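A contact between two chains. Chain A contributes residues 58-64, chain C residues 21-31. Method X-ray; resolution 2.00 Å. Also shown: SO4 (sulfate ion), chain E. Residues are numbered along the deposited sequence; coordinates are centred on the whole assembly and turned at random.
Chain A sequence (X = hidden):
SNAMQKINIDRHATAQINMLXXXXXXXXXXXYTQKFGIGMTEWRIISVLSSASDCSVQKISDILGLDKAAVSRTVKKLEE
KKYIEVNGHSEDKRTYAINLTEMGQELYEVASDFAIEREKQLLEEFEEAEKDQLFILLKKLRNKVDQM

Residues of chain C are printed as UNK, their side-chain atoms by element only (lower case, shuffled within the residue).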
# COMPACT_ATOMS: atom_id res chain seq x y z
N GLN A 58 -1.03 13.35 8.45
CA GLN A 58 -1.93 13.34 7.30
C GLN A 58 -1.56 12.23 6.31
O GLN A 58 -2.41 11.45 5.87
CB GLN A 58 -1.90 14.70 6.59
CG GLN A 58 -2.71 14.70 5.29
CD GLN A 58 -4.12 14.19 5.50
OE1 GLN A 58 -4.86 14.69 6.35
NE2 GLN A 58 -4.51 13.17 4.74
N LYS A 59 -0.28 12.18 5.95
CA LYS A 59 0.19 11.21 4.98
C LYS A 59 0.03 9.79 5.49
O LYS A 59 -0.33 8.89 4.74
CB LYS A 59 1.66 11.43 4.66
CG LYS A 59 1.95 12.51 3.65
CD LYS A 59 3.45 12.68 3.58
CE LYS A 59 3.86 13.62 2.49
NZ LYS A 59 5.15 13.18 1.91
N ILE A 60 0.32 9.59 6.78
CA ILE A 60 0.25 8.26 7.36
C ILE A 60 -1.19 7.80 7.40
O ILE A 60 -1.51 6.66 7.05
CB ILE A 60 0.79 8.26 8.81
CG1 ILE A 60 2.30 8.44 8.80
CG2 ILE A 60 0.40 6.96 9.52
CD1 ILE A 60 2.83 8.91 10.19
N SER A 61 -2.05 8.69 7.85
CA SER A 61 -3.49 8.44 7.89
C SER A 61 -4.01 8.05 6.48
O SER A 61 -4.79 7.11 6.31
CB SER A 61 -4.17 9.73 8.38
OG SER A 61 -5.59 9.67 8.27
N ASP A 62 -3.57 8.78 5.48
CA ASP A 62 -3.95 8.48 4.11
C ASP A 62 -3.54 7.05 3.71
O ASP A 62 -4.38 6.19 3.43
CB ASP A 62 -3.33 9.50 3.18
CG ASP A 62 -3.55 9.19 1.71
OD1 ASP A 62 -4.39 8.32 1.40
OD2 ASP A 62 -2.87 9.81 0.87
N ILE A 63 -2.24 6.80 3.70
CA ILE A 63 -1.76 5.55 3.14
C ILE A 63 -2.13 4.32 3.94
O ILE A 63 -2.18 3.24 3.38
CB ILE A 63 -0.25 5.56 2.83
CG1 ILE A 63 0.59 5.43 4.11
CG2 ILE A 63 0.12 6.79 2.01
CD1 ILE A 63 2.05 5.03 3.77
N LEU A 64 -2.41 4.47 5.24
CA LEU A 64 -2.79 3.32 6.05
C LEU A 64 -4.29 3.16 6.09
O LEU A 64 -4.79 2.15 6.59
CB LEU A 64 -2.26 3.43 7.51
CG LEU A 64 -0.74 3.42 7.67
CD1 LEU A 64 -0.40 3.30 9.15
CD2 LEU A 64 -0.11 2.24 6.86
N UNK C 21 6.80 -0.16 -1.10
CA UNK C 21 5.40 0.22 -1.14
C UNK C 21 5.12 1.46 -0.29
O UNK C 21 4.48 2.39 -0.75
c UNK C 21 4.52 -0.96 -0.70
N UNK C 22 5.61 1.47 0.95
CA UNK C 22 5.39 2.64 1.80
C UNK C 22 5.95 3.95 1.24
O UNK C 22 5.29 4.99 1.26
c UNK C 22 5.91 2.38 3.21
n UNK C 22 5.68 0.60 4.84
c UNK C 22 5.06 1.39 3.96
o UNK C 22 3.85 1.33 3.75
N UNK C 23 7.17 3.91 0.72
CA UNK C 23 7.73 5.13 0.18
C UNK C 23 7.00 5.59 -1.09
O UNK C 23 6.75 6.78 -1.29
c UNK C 23 12.07 7.53 -0.63
c UNK C 23 11.40 6.19 -0.38
c UNK C 23 9.22 4.98 -0.08
n UNK C 23 13.53 7.38 -0.44
c UNK C 23 9.89 6.28 -0.51
N UNK C 24 6.65 4.64 -1.96
CA UNK C 24 5.88 4.95 -3.15
C UNK C 24 4.53 5.56 -2.76
O UNK C 24 4.13 6.59 -3.29
c UNK C 24 5.71 3.68 -4.00
c UNK C 24 4.88 2.37 -5.96
c UNK C 24 4.92 3.75 -5.30
c UNK C 24 5.50 4.78 -6.22
N UNK C 25 3.86 4.94 -1.79
CA UNK C 25 2.58 5.46 -1.33
C UNK C 25 2.68 6.84 -0.69
O UNK C 25 1.86 7.71 -0.97
c UNK C 25 1.22 3.29 -1.16
c UNK C 25 1.88 4.46 -0.39
se UNK C 25 0.14 2.15 -0.02
c UNK C 25 1.56 1.35 1.02
N UNK C 26 3.69 7.05 0.16
CA UNK C 26 3.88 8.39 0.74
C UNK C 26 4.08 9.45 -0.34
O UNK C 26 3.47 10.51 -0.27
c UNK C 26 4.85 7.66 3.02
c UNK C 26 3.78 8.35 3.85
c UNK C 26 5.08 8.42 1.71
c UNK C 26 6.18 7.50 3.79
N UNK C 27 4.93 9.17 -1.32
CA UNK C 27 5.16 10.15 -2.39
C UNK C 27 3.87 10.38 -3.18
O UNK C 27 3.57 11.49 -3.59
c UNK C 27 6.28 9.70 -3.33
n UNK C 27 11.15 10.17 -4.03
c UNK C 27 7.66 9.67 -2.64
c UNK C 27 10.10 10.05 -3.00
c UNK C 27 8.79 9.60 -3.65
N UNK C 28 3.12 9.30 -3.39
CA UNK C 28 1.87 9.40 -4.13
C UNK C 28 0.81 10.15 -3.33
O UNK C 28 0.00 10.88 -3.90
o UNK C 28 2.28 7.40 -5.45
c UNK C 28 1.37 8.01 -4.55
N UNK C 29 0.83 9.99 -2.02
CA UNK C 29 -0.08 10.74 -1.17
C UNK C 29 0.11 12.24 -1.46
O UNK C 29 -0.85 12.96 -1.73
c UNK C 29 0.18 10.42 0.30
o UNK C 29 -0.69 11.15 1.15
N UNK C 30 1.36 12.68 -1.44
CA UNK C 30 1.66 14.09 -1.72
C UNK C 30 1.22 14.45 -3.13
O UNK C 30 0.58 15.48 -3.33
o UNK C 30 3.58 14.17 -0.26
c UNK C 30 3.16 14.39 -1.60
c UNK C 30 3.45 15.85 -1.97
N UNK C 31 1.58 13.62 -4.10
CA UNK C 31 1.33 13.95 -5.50
C UNK C 31 -0.16 14.12 -5.79
O UNK C 31 -0.57 15.15 -6.34
c UNK C 31 1.94 12.90 -6.42
S SO4 E . 13.77 10.16 1.99
O1 SO4 E . 12.33 9.93 2.03
O2 SO4 E . 14.43 9.41 3.06
O3 SO4 E . 14.30 9.76 0.69
O4 SO4 E . 14.01 11.59 2.17

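Position 21 of chain C carries a single side-chain carbon, out of reach of chain A, and is therefore C:Ala21. Position 22 has two carbons, the second bearing one oxygen and one nitrogen, and that oxygen lies 4.1 Å from CD1 of A:Ile63; a carboxamide one methylene from CA makes this C:Asn22. Position 23 has four carbons in a row ending in nitrogen; its CA-to-CB bond points away from chain A. This is C:Lys23, extended with all four chi angles t, and its NZ donates a hydrogen bond to O3 of the sulfate at 2.7 Å. Position 24 has four carbons forked at the second and does not reach chain A; the fork after CB identifies C:Leu24.

Position 25 reads carbon, carbon, selenium, carbon, unbranched; its CA-to-CB bond points toward chain A, and its CB lies 3.8 Å from CG2 of A:Ile63. It is selenomethionine, C:Met25. Position 26 repeats the four-carbon pattern forked at the second atom. Its CA-to-CB bond points sideways, yet one carbon at the end of the fork comes within 3.7 Å of CD1 of A:Ile63 and 3.8 Å of CB of A:Lys59. This is C:Leu26, with chi1 m and chi2 t, and the carbon in contact is CD2. Position 27, again four carbons in a row ending in nitrogen, with the CA-to-CB bond pointing away, is C:Lys27.

Position 28 has one carbon and one oxygen, making it C:Ser28; its OG donates to the backbone O of C:Leu24 at 3.0 Å, one turn back in its own helix. Position 29 has the same two atoms, but its oxygen approaches A:Asp62. It is C:Ser29, chi1 t, and its OG donates a hydrogen bond to OD2 of A:Asp62 at 2.6 Å. Position 30 has a first carbon bearing one oxygen and one carbon, and that oxygen is 2.9 Å from NZ of A:Lys59; the beta-branched pattern is that of C:Thr30. Position 31, with a lone carbon, is C:Ala31 and lies beyond reach.

The contact joins two helices whose axes approach to 9.4 Å with 112° between their N-to-C directions. A:Ile63 is the knob: its side chain enters a hole formed by C:Asn22, C:Met25, C:Leu26 and C:Ser29, and it has the largest covered area of any residue here, 107 Å² of the 433 Å² buried on both sides together. One turn earlier, the CA-to-CB bond of A:Lys59 also points toward chain C, its CA 6.2 Å from the CA of C:Ser29. The hydrogen bond from C:Ser29 to A:Asp62 adds a directional polar link beside this apolar packing.

Chain C 21-31: ANKLMLKSSTA
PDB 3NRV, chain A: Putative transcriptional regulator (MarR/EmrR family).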